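Local coordinates for protein glucuronoarabinoxylan endo-1,4-beta-xylanase (Clostridium papyrosolvens, PDB 4FMV) that probably hydrolyses internal beta-1,4 linkages of xylan-type polysaccharides as the barrel-bearing catalytic part of a longer family 30 glycoside hydrolase with altered substrate specificity, at residues S346-Y351 against T382-N387; V311-Y316 against I324-T329; S86-P91 against Q148-W153; Y136-Q141 against I169-M174. All coordinates share one frame; numbering follows the deposited sequence.

Contact 1: residues S346-Y351 against T382-N387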
# COMPACT_ATOMS: atom_id res chain seq x y z
N SER A 346 23.71 11.41 15.49
CA SER A 346 24.65 12.52 15.61
C SER A 346 23.92 13.81 15.23
O SER A 346 24.15 14.87 15.84
CB SER A 346 25.84 12.29 14.68
OG SER A 346 25.54 11.25 13.75
N SER A 347 23.05 13.69 14.24
CA SER A 347 22.25 14.81 13.76
C SER A 347 21.16 14.26 12.83
O SER A 347 21.11 13.05 12.56
CB SER A 347 23.12 15.79 12.99
OG SER A 347 23.70 15.12 11.88
N VAL A 348 20.31 15.14 12.32
CA VAL A 348 19.29 14.73 11.37
C VAL A 348 19.09 15.82 10.30
O VAL A 348 19.39 16.99 10.53
CB VAL A 348 17.92 14.46 12.05
CG1 VAL A 348 18.06 13.48 13.24
CG2 VAL A 348 17.28 15.77 12.49
N VAL A 349 18.55 15.42 9.16
CA VAL A 349 18.16 16.35 8.12
C VAL A 349 16.66 16.17 7.98
O VAL A 349 16.11 15.17 8.42
CB VAL A 349 18.90 16.09 6.79
CG1 VAL A 349 20.41 16.09 7.02
CG2 VAL A 349 18.44 14.77 6.14
N SER A 350 15.98 17.17 7.44
CA SER A 350 14.53 17.13 7.36
C SER A 350 14.06 17.41 5.95
O SER A 350 14.78 17.99 5.14
CB SER A 350 13.93 18.15 8.30
OG SER A 350 14.21 19.46 7.85
N TYR A 351 12.85 16.97 5.66
CA TYR A 351 12.25 17.17 4.36
C TYR A 351 10.80 17.46 4.66
O TYR A 351 10.19 16.74 5.46
CB TYR A 351 12.35 15.90 3.52
CG TYR A 351 13.77 15.46 3.25
CD1 TYR A 351 14.48 15.95 2.17
CD2 TYR A 351 14.41 14.56 4.10
CE1 TYR A 351 15.78 15.57 1.92
CE2 TYR A 351 15.72 14.17 3.86
CZ TYR A 351 16.40 14.68 2.77
OH TYR A 351 17.69 14.29 2.51
N THR A 382 6.55 16.41 8.01
CA THR A 382 8.00 16.51 7.99
C THR A 382 8.59 15.15 8.29
O THR A 382 8.14 14.43 9.20
CB THR A 382 8.52 17.48 9.07
OG1 THR A 382 8.08 18.81 8.80
CG2 THR A 382 10.05 17.45 9.11
N THR A 383 9.61 14.78 7.51
CA THR A 383 10.36 13.56 7.79
C THR A 383 11.77 13.96 8.20
O THR A 383 12.44 14.71 7.49
CB THR A 383 10.38 12.63 6.58
OG1 THR A 383 9.04 12.28 6.22
CG2 THR A 383 11.18 11.37 6.89
N PHE A 384 12.20 13.49 9.37
CA PHE A 384 13.57 13.70 9.83
C PHE A 384 14.35 12.40 9.66
O PHE A 384 13.87 11.33 10.03
CB PHE A 384 13.60 14.08 11.32
CG PHE A 384 12.75 15.28 11.66
CD1 PHE A 384 11.42 15.12 12.01
CD2 PHE A 384 13.30 16.55 11.65
CE1 PHE A 384 10.63 16.22 12.32
CE2 PHE A 384 12.52 17.66 11.96
CZ PHE A 384 11.18 17.49 12.31
N VAL A 385 15.55 12.50 9.12
CA VAL A 385 16.40 11.34 8.92
C VAL A 385 17.78 11.58 9.52
O VAL A 385 18.37 12.64 9.32
CB VAL A 385 16.53 11.03 7.43
CG1 VAL A 385 17.40 9.78 7.21
CG2 VAL A 385 15.13 10.85 6.81
N GLY A 386 18.31 10.59 10.24
CA GLY A 386 19.63 10.71 10.82
C GLY A 386 20.36 9.38 10.89
O GLY A 386 19.75 8.31 10.74
N ASN A 387 21.67 9.43 11.08
CA ASN A 387 22.43 8.22 11.33
C ASN A 387 22.28 7.73 12.77
O ASN A 387 22.48 8.49 13.72
CB ASN A 387 23.90 8.43 10.98
CG ASN A 387 24.13 8.45 9.50
OD1 ASN A 387 23.32 7.95 8.72
ND2 ASN A 387 25.24 9.04 9.09
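Val-349 and Tyr-351 pair with Val-385 and Thr-383 as the hydrogen-bonded positions of two antiparallel strands whose short axes run at 151° to each other and approach to 4.4 Å. Each pair exchanges two backbone bonds, and that from Val-349 N to Val-385 O measures 2.8 Å. The bond from Tyr-351 N to Thr-383 O is the most bent of the four, at 140° about the hydrogen. Between them Ser-350 and Phe-384 form a non-hydrogen-bonded pair. Toward the far end, the carbonyl of Ser-347 meets the bare alpha carbon of Gly-386, with O to CA at 3.3 Å. Strand 380-387 is also bonded on its other edge to strand 321-328, which places it inside the beta-sandwich side domain that accompanies the barrel in family 30. One face of this sheet carries Val-348, Ser-350 and Phe-384. Here Ser-350 CB approaches Phe-384 CD2 to 3.8 Å, while Val-348, whose CG1 is anti to the carbonyl carbon (chi1 -52°), brings its CG2 obliquely to the same CD2 at 4.1 Å. Phe-338 and Phe-372 of the facing strands meet the Phe-384 ring. On the other face, Val-385 CG2 lies at the edge of the Tyr-351 ring, 4.5 Å from CE2. Phe-293 stacks on that tyrosine, and Thr-383 OG1 is hydrogen-bonded to Gln-289 O.

Contact 2: residues V311-Y316 against I324-T329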
# COMPACT_ATOMS: atom_id res chain seq x y z
N VAL A 311 -0.83 16.99 16.42
CA VAL A 311 0.50 16.53 16.06
C VAL A 311 0.52 15.01 16.12
O VAL A 311 0.13 14.42 17.11
CB VAL A 311 1.57 17.11 16.98
CG1 VAL A 311 2.97 16.52 16.64
CG2 VAL A 311 1.54 18.66 16.91
N TYR A 312 0.97 14.40 15.04
CA TYR A 312 0.97 12.94 14.92
C TYR A 312 2.37 12.49 14.54
O TYR A 312 2.95 13.02 13.59
CB TYR A 312 -0.06 12.52 13.87
CG TYR A 312 -1.43 13.01 14.24
CD1 TYR A 312 -2.20 12.33 15.18
CD2 TYR A 312 -1.95 14.18 13.68
CE1 TYR A 312 -3.45 12.79 15.55
CE2 TYR A 312 -3.21 14.63 14.02
CZ TYR A 312 -3.95 13.93 14.97
OH TYR A 312 -5.19 14.39 15.35
N VAL A 313 2.92 11.54 15.28
CA VAL A 313 4.31 11.16 15.06
C VAL A 313 4.50 9.65 15.00
O VAL A 313 3.92 8.93 15.80
CB VAL A 313 5.25 11.76 16.16
CG1 VAL A 313 6.68 11.25 16.00
CG2 VAL A 313 5.21 13.28 16.13
N SER A 314 5.29 9.18 14.04
CA SER A 314 5.70 7.78 14.02
C SER A 314 7.19 7.74 13.78
O SER A 314 7.77 8.75 13.42
CB SER A 314 4.94 6.97 12.96
OG SER A 314 4.99 7.56 11.67
N ALA A 315 7.82 6.58 14.00
CA ALA A 315 9.27 6.47 13.87
C ALA A 315 9.67 5.07 13.37
O ALA A 315 8.95 4.11 13.57
CB ALA A 315 9.95 6.80 15.20
N TYR A 316 10.83 4.97 12.72
CA TYR A 316 11.25 3.74 12.05
C TYR A 316 12.77 3.63 12.10
O TYR A 316 13.45 4.65 12.21
CB TYR A 316 10.79 3.75 10.58
CG TYR A 316 9.35 4.15 10.42
CD1 TYR A 316 8.97 5.49 10.56
CD2 TYR A 316 8.35 3.21 10.19
CE1 TYR A 316 7.64 5.88 10.45
CE2 TYR A 316 7.01 3.59 10.09
CZ TYR A 316 6.67 4.94 10.22
OH TYR A 316 5.37 5.35 10.11
N ILE A 324 11.91 9.70 11.57
CA ILE A 324 10.76 10.23 12.31
C ILE A 324 9.90 11.03 11.35
O ILE A 324 10.39 11.94 10.67
CB ILE A 324 11.18 11.16 13.47
CG1 ILE A 324 12.05 10.41 14.47
CG2 ILE A 324 9.96 11.78 14.16
CD1 ILE A 324 12.89 11.33 15.36
N VAL A 325 8.62 10.67 11.28
CA VAL A 325 7.65 11.39 10.46
C VAL A 325 6.69 12.09 11.40
O VAL A 325 5.98 11.44 12.20
CB VAL A 325 6.88 10.42 9.52
CG1 VAL A 325 5.79 11.17 8.73
CG2 VAL A 325 7.86 9.70 8.59
N ALA A 326 6.68 13.41 11.32
CA ALA A 326 5.87 14.24 12.22
C ALA A 326 4.93 15.13 11.42
O ALA A 326 5.37 15.93 10.59
CB ALA A 326 6.76 15.06 13.13
N ILE A 327 3.64 14.97 11.67
CA ILE A 327 2.60 15.68 10.95
C ILE A 327 1.98 16.72 11.87
O ILE A 327 1.62 16.40 12.99
CB ILE A 327 1.48 14.72 10.50
CG1 ILE A 327 2.05 13.62 9.59
CG2 ILE A 327 0.35 15.49 9.79
CD1 ILE A 327 1.22 12.35 9.53
N ASN A 328 1.90 17.98 11.43
CA ASN A 328 1.17 19.00 12.20
C ASN A 328 -0.04 19.48 11.41
O ASN A 328 0.11 20.23 10.45
CB ASN A 328 2.11 20.18 12.51
CG ASN A 328 1.38 21.36 13.13
OD1 ASN A 328 0.29 21.22 13.69
ND2 ASN A 328 2.00 22.55 13.05
N THR A 329 -1.24 19.07 11.83
CA THR A 329 -2.47 19.41 11.10
C THR A 329 -3.04 20.73 11.60
O THR A 329 -4.07 21.21 11.09
CB THR A 329 -3.58 18.32 11.23
OG1 THR A 329 -4.03 18.26 12.59
CG2 THR A 329 -3.06 16.95 10.82
O HOH W 1 3.62 9.70 11.18
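Tyr-312 and Ile-327 bring their beta carbons to 4.3 Å (CB to CB) at a hydrogen-bonded antiparallel pair, joined by two backbone bonds, of which Ile-327 N to Tyr-312 O is nearly straight at 174°. Tyr-312 CG lies anti to the carbonyl carbon (chi1 -58°), a torsion that swings the ring toward the chain end of the partner strand, where its CD2-CE2 edge meets the nearly perpendicular side chain of Thr-329, with CG2 4.0 Å from Tyr-312 CE2. Lys-248 makes a cation-pi contact with the same ring. Farther along this face, Ser-314 OG and Tyr-316 OH are hydrogen-bonded at 2.7 Å. A water extends this hydrogen-bonded series, lying 2.6 Å from Ser-314 OG and donating to Val-325 O, so that it bridges the two strands. Val-325 CG2 approaches Tyr-316 CE1 to 4.3 Å. Strands 311-318 and 321-328 form a beta hairpin of the side domain, and helix 240-255 of the barrel packs on this face through Met-254, Val-255 and His-251. The opposite face is apolar along Val-313, Ala-315, Ile-324 and Ala-326, with Asn-328 at one end. Val-313, with CG1 anti to the backbone N (chi1 175°), splits its methyls: CG1 touches Ile-324 CG2 at 3.8 Å, whereas CG2 touches Ala-326 CB at the same distance of 3.8 Å. Buried Asn-328 donates through ND2 to Leu-376 O and Ala-332 O and accepts from Gly-330 N through OD1.

Contact 3: residues S86-P91 against Q148-W153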
# COMPACT_ATOMS: atom_id res chain seq x y z
N SER A 86 -3.64 -7.21 -9.05
CA SER A 86 -5.03 -7.52 -8.65
C SER A 86 -5.91 -7.56 -9.90
O SER A 86 -5.76 -6.71 -10.80
CB SER A 86 -5.56 -6.37 -7.77
OG SER A 86 -4.74 -6.10 -6.64
N PRO A 87 -6.79 -8.58 -10.00
CA PRO A 87 -7.92 -8.67 -10.94
C PRO A 87 -9.21 -7.94 -10.47
O PRO A 87 -9.60 -8.12 -9.30
CB PRO A 87 -8.15 -10.18 -11.02
CG PRO A 87 -7.78 -10.69 -9.56
CD PRO A 87 -6.90 -9.58 -8.93
N TRP A 88 -9.87 -7.19 -11.35
CA TRP A 88 -11.26 -6.78 -11.16
C TRP A 88 -12.29 -7.79 -11.64
O TRP A 88 -13.40 -7.85 -11.12
CB TRP A 88 -11.56 -5.43 -11.81
CG TRP A 88 -11.12 -4.21 -11.07
CD1 TRP A 88 -11.91 -3.14 -10.69
CD2 TRP A 88 -9.78 -3.87 -10.68
NE1 TRP A 88 -11.13 -2.17 -10.09
CE2 TRP A 88 -9.83 -2.60 -10.06
CE3 TRP A 88 -8.55 -4.53 -10.78
CZ2 TRP A 88 -8.69 -1.99 -9.54
CZ3 TRP A 88 -7.43 -3.92 -10.28
CH2 TRP A 88 -7.50 -2.65 -9.67
N ASN A 89 -11.96 -8.51 -12.72
CA ASN A 89 -12.84 -9.55 -13.25
C ASN A 89 -12.01 -10.69 -13.80
O ASN A 89 -10.87 -10.48 -14.24
CB ASN A 89 -13.72 -9.03 -14.40
CG ASN A 89 -14.64 -7.88 -13.99
OD1 ASN A 89 -15.68 -8.07 -13.36
ND2 ASN A 89 -14.27 -6.68 -14.41
N PRO A 90 -12.56 -11.92 -13.79
CA PRO A 90 -11.87 -12.89 -14.64
C PRO A 90 -12.27 -12.63 -16.10
O PRO A 90 -13.12 -11.77 -16.34
CB PRO A 90 -12.41 -14.22 -14.16
CG PRO A 90 -13.76 -13.91 -13.59
CD PRO A 90 -13.70 -12.49 -13.06
N PRO A 91 -11.71 -13.41 -17.05
CA PRO A 91 -12.22 -13.37 -18.43
C PRO A 91 -13.72 -13.60 -18.47
O PRO A 91 -14.26 -14.35 -17.66
CB PRO A 91 -11.50 -14.55 -19.09
CG PRO A 91 -10.23 -14.66 -18.36
CD PRO A 91 -10.62 -14.39 -16.92
N GLN A 148 -20.68 -4.04 -7.71
CA GLN A 148 -21.79 -3.80 -8.63
C GLN A 148 -21.29 -3.64 -10.08
O GLN A 148 -21.98 -4.00 -11.03
CB GLN A 148 -22.59 -2.57 -8.20
CG GLN A 148 -23.87 -2.38 -9.03
CD GLN A 148 -24.55 -1.05 -8.76
OE1 GLN A 148 -24.75 -0.23 -9.68
NE2 GLN A 148 -24.90 -0.82 -7.50
N ASP A 149 -20.12 -3.04 -10.23
CA ASP A 149 -19.52 -2.82 -11.57
C ASP A 149 -18.44 -3.81 -12.03
O ASP A 149 -17.70 -3.56 -12.99
CB ASP A 149 -19.14 -1.36 -11.76
CG ASP A 149 -20.36 -0.47 -11.86
OD1 ASP A 149 -21.26 -0.77 -12.68
OD2 ASP A 149 -20.44 0.50 -11.10
N TRP A 150 -18.25 -4.86 -11.23
CA TRP A 150 -17.24 -5.90 -11.47
C TRP A 150 -17.75 -7.24 -10.93
O TRP A 150 -18.94 -7.50 -11.07
CB TRP A 150 -15.80 -5.53 -11.09
CG TRP A 150 -15.56 -4.92 -9.74
CD1 TRP A 150 -15.41 -5.58 -8.55
CD2 TRP A 150 -15.35 -3.53 -9.46
NE1 TRP A 150 -15.16 -4.68 -7.54
CE2 TRP A 150 -15.12 -3.41 -8.06
CE3 TRP A 150 -15.36 -2.36 -10.24
CZ2 TRP A 150 -14.89 -2.19 -7.44
CZ3 TRP A 150 -15.15 -1.14 -9.63
CH2 TRP A 150 -14.91 -1.06 -8.24
N THR A 151 -16.85 -8.17 -10.61
CA THR A 151 -17.21 -9.50 -10.10
C THR A 151 -17.36 -9.62 -8.56
O THR A 151 -16.41 -9.35 -7.81
CB THR A 151 -16.17 -10.51 -10.65
OG1 THR A 151 -16.20 -10.45 -12.09
CG2 THR A 151 -16.45 -11.94 -10.21
N TRP A 152 -18.55 -10.02 -8.09
CA TRP A 152 -18.84 -10.24 -6.65
C TRP A 152 -18.33 -11.59 -6.12
O TRP A 152 -18.43 -12.61 -6.81
CB TRP A 152 -20.36 -10.27 -6.40
CG TRP A 152 -21.11 -8.98 -6.53
CD1 TRP A 152 -21.86 -8.57 -7.61
CD2 TRP A 152 -21.23 -7.96 -5.55
NE1 TRP A 152 -22.42 -7.34 -7.36
CE2 TRP A 152 -22.05 -6.94 -6.10
CE3 TRP A 152 -20.73 -7.79 -4.24
CZ2 TRP A 152 -22.38 -5.78 -5.40
CZ3 TRP A 152 -21.05 -6.62 -3.55
CH2 TRP A 152 -21.87 -5.63 -4.13
N TRP A 153 -17.84 -11.61 -4.88
CA TRP A 153 -17.61 -12.85 -4.14
C TRP A 153 -18.13 -12.65 -2.74
O TRP A 153 -17.76 -11.68 -2.09
CB TRP A 153 -16.11 -13.16 -3.98
CG TRP A 153 -15.29 -13.23 -5.23
CD1 TRP A 153 -15.14 -12.28 -6.18
CD2 TRP A 153 -14.45 -14.32 -5.62
NE1 TRP A 153 -14.28 -12.71 -7.16
CE2 TRP A 153 -13.83 -13.96 -6.83
CE3 TRP A 153 -14.17 -15.58 -5.06
CZ2 TRP A 153 -12.94 -14.81 -7.50
CZ3 TRP A 153 -13.29 -16.43 -5.73
CH2 TRP A 153 -12.69 -16.03 -6.94
O HOH W 2 -15.77 -4.27 -14.54
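Trp-88 and Trp-150 run alongside each other in the same direction, yet their ring planes stand at 76°, so the pair is T-shaped: the five-membered edge of Trp-88 is directed at the face of the six-membered ring of Trp-150. The centroids are 4.8 Å apart, and the touching atom is Trp-88 CD1, which sits over the rim of the ring at 3.6 Å from Trp-150 CE3. Trp-150 has CG between its backbone N and carbonyl carbon (chi1 49°), which places the indole so that one face of its six-membered ring receives Trp-88 CD1. Its NE1 is bonded to Glu-143 O, which helps to fix the ring's rotation. Asn-89 lies across Trp-150, amide and ring planes 69° apart, and uses both ends of its amide. Its OD1 receives a 2.7 Å bond from Thr-151 OG1 on a lone pair, in the carbonyl plane. Its ND2 donates to Glu-52 OE2 and to a water, 2.8 Å away, that in turn donates to Asp-149 O. The threonine hydroxyl is also bonded to Gln-95 NE2, and Pro-90 meets it tip to tip, with CD 3.4 Å from Thr-151 OG1. Segment 86-91 follows barrel strand 82-86, and segment 148-153 comes after 137-139; both lie among loops at the C-terminal strand ends, which in (beta/alpha)8 glycosidases generally form the substrate cleft, and this contact is consistent with its rim.

Contact 4: residues Y136-Q141 against I169-M174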
# COMPACT_ATOMS: atom_id res chain seq x y z
N TYR A 136 5.64 -10.35 -6.66
CA TYR A 136 5.70 -10.56 -5.21
C TYR A 136 4.47 -11.31 -4.72
O TYR A 136 4.57 -12.20 -3.89
CB TYR A 136 5.85 -9.22 -4.46
CG TYR A 136 6.20 -9.42 -3.00
CD1 TYR A 136 7.52 -9.53 -2.60
CD2 TYR A 136 5.21 -9.53 -2.03
CE1 TYR A 136 7.86 -9.73 -1.28
CE2 TYR A 136 5.54 -9.74 -0.71
CZ TYR A 136 6.86 -9.83 -0.34
OH TYR A 136 7.19 -10.04 0.97
N ALA A 137 3.29 -10.91 -5.20
CA ALA A 137 2.03 -11.52 -4.80
C ALA A 137 0.97 -11.28 -5.87
O ALA A 137 1.10 -10.36 -6.69
CB ALA A 137 1.55 -10.93 -3.45
N ILE A 138 -0.07 -12.10 -5.85
CA ILE A 138 -1.19 -11.92 -6.75
C ILE A 138 -2.50 -12.05 -5.97
O ILE A 138 -2.60 -12.92 -5.10
CB ILE A 138 -1.13 -12.91 -7.94
CG1 ILE A 138 -2.11 -12.50 -9.05
CG2 ILE A 138 -1.35 -14.37 -7.44
CD1 ILE A 138 -1.78 -13.14 -10.42
N SER A 139 -3.46 -11.17 -6.26
CA SER A 139 -4.70 -11.04 -5.50
C SER A 139 -5.82 -11.82 -6.16
O SER A 139 -5.89 -11.89 -7.39
CB SER A 139 -5.08 -9.56 -5.34
OG SER A 139 -6.27 -9.36 -4.58
N VAL A 140 -6.69 -12.43 -5.35
CA VAL A 140 -7.82 -13.20 -5.85
C VAL A 140 -8.84 -12.25 -6.49
O VAL A 140 -9.35 -12.51 -7.58
CB VAL A 140 -8.51 -14.04 -4.72
CG1 VAL A 140 -9.76 -14.78 -5.25
CG2 VAL A 140 -7.51 -15.02 -4.09
N GLN A 141 -9.22 -11.20 -5.78
CA GLN A 141 -10.19 -10.25 -6.33
C GLN A 141 -10.03 -8.84 -5.74
O GLN A 141 -9.92 -8.69 -4.52
CB GLN A 141 -11.62 -10.78 -6.02
CG GLN A 141 -12.77 -9.79 -6.41
CD GLN A 141 -12.96 -9.62 -7.91
OE1 GLN A 141 -13.04 -10.61 -8.64
NE2 GLN A 141 -13.04 -8.35 -8.38
N ILE A 169 -1.55 -21.82 -6.51
CA ILE A 169 -1.00 -20.62 -7.13
C ILE A 169 0.51 -20.50 -6.87
O ILE A 169 0.97 -20.63 -5.75
CB ILE A 169 -1.79 -19.34 -6.75
CG1 ILE A 169 -3.21 -19.43 -7.32
CG2 ILE A 169 -1.06 -18.08 -7.28
CD1 ILE A 169 -4.18 -18.43 -6.73
N ASN A 170 1.24 -20.19 -7.92
CA ASN A 170 2.70 -20.27 -8.00
C ASN A 170 3.36 -19.01 -7.46
O ASN A 170 4.36 -18.56 -7.99
CB ASN A 170 3.21 -20.66 -9.39
CG ASN A 170 2.89 -22.10 -9.73
OD1 ASN A 170 3.00 -22.99 -8.88
ND2 ASN A 170 2.46 -22.33 -10.96
N CYS A 171 2.62 -18.27 -6.64
CA CYS A 171 3.11 -17.01 -6.12
C CYS A 171 2.52 -16.79 -4.72
O CYS A 171 1.67 -17.57 -4.28
CB CYS A 171 2.62 -15.94 -7.12
SG CYS A 171 3.01 -14.26 -6.82
N ARG A 172 2.91 -15.72 -4.03
CA ARG A 172 2.20 -15.39 -2.79
C ARG A 172 0.77 -14.99 -3.16
O ARG A 172 0.53 -14.37 -4.20
CB ARG A 172 2.87 -14.23 -2.03
CG ARG A 172 4.28 -14.52 -1.45
CD ARG A 172 4.74 -13.29 -0.64
NE ARG A 172 6.12 -13.38 -0.15
CZ ARG A 172 7.18 -13.23 -0.93
NH1 ARG A 172 7.00 -13.01 -2.24
NH2 ARG A 172 8.41 -13.31 -0.43
N VAL A 173 -0.18 -15.33 -2.30
CA VAL A 173 -1.58 -15.00 -2.53
C VAL A 173 -2.04 -13.85 -1.62
O VAL A 173 -1.82 -13.87 -0.41
CB VAL A 173 -2.49 -16.24 -2.29
CG1 VAL A 173 -3.98 -15.84 -2.31
CG2 VAL A 173 -2.19 -17.32 -3.33
N MET A 174 -2.68 -12.86 -2.23
CA MET A 174 -3.25 -11.75 -1.50
C MET A 174 -4.76 -11.88 -1.49
O MET A 174 -5.36 -12.21 -2.50
CB MET A 174 -2.86 -10.43 -2.18
CG MET A 174 -3.63 -9.22 -1.67
SD MET A 174 -3.11 -7.68 -2.52
CE MET A 174 -1.46 -7.43 -1.84
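Ile-138 bonds through both its N and its O to segment 169-174: its N donates to Arg-172 O at 2.9 Å, and its O accepts from Met-174 N, which stands well above the carbonyl plane. Val-140 N to Met-174 O is longer, at 3.2 Å. This inner part is close-packed. Ile-138 CG2 meets Ile-169 CG2 at 3.7 Å, the two side chains set crosswise, while Val-140 CG2 lies against Val-173 CG1. Leu-121 and Val-125 of helix 114-130 and Met-162 of helix 155-164 pack against this side. On the other face, Ser-139 CB touches Met-174 SD, and the serine hydroxyl is bonded to Glu-177. The outer end is held differently, by exposed Arg-172 against Tyr-136. Arg-172, extended from CG to NE, lays its guanidinium flat on one face of the Tyr-136 ring, with planes 3° apart and CZ 3.7 Å from the ring centroid, a cation-pi stack. NH1 also donates, within the guanidinium plane, to Tyr-136 O at 3.0 Å, so stack and bond together fix the group at the solvent side. The parallel pairing of 137-139 with 172-174, bridged by helix 155-164, is a beta-alpha-beta unit of the (beta/alpha)8 barrel.

In the fold
Along the chain, contact 3 opens first and contact 4 interleaves with it, their segments alternating, followed by contact 2 and then contact 1. Contacts 3 and 4 have centres about 15 Å apart and touch: Gln-141 NE2 and OE1 probably bond to Trp-88 O and Trp-153 NE1, coupling barrel strand 137-139 to the loops beyond it. Contacts 1 and 2, centres about 12 Å apart, share neighbouring strands 380-387 and 321-328, tied by probable bonds such as Phe-384 N to Ile-324 O (2.7 Å). The two pairs lie on opposite sides of the chain's centre, contacts 1 and 3 about 44 Å apart between centres, which separates the side beta domain from the barrel's loop end.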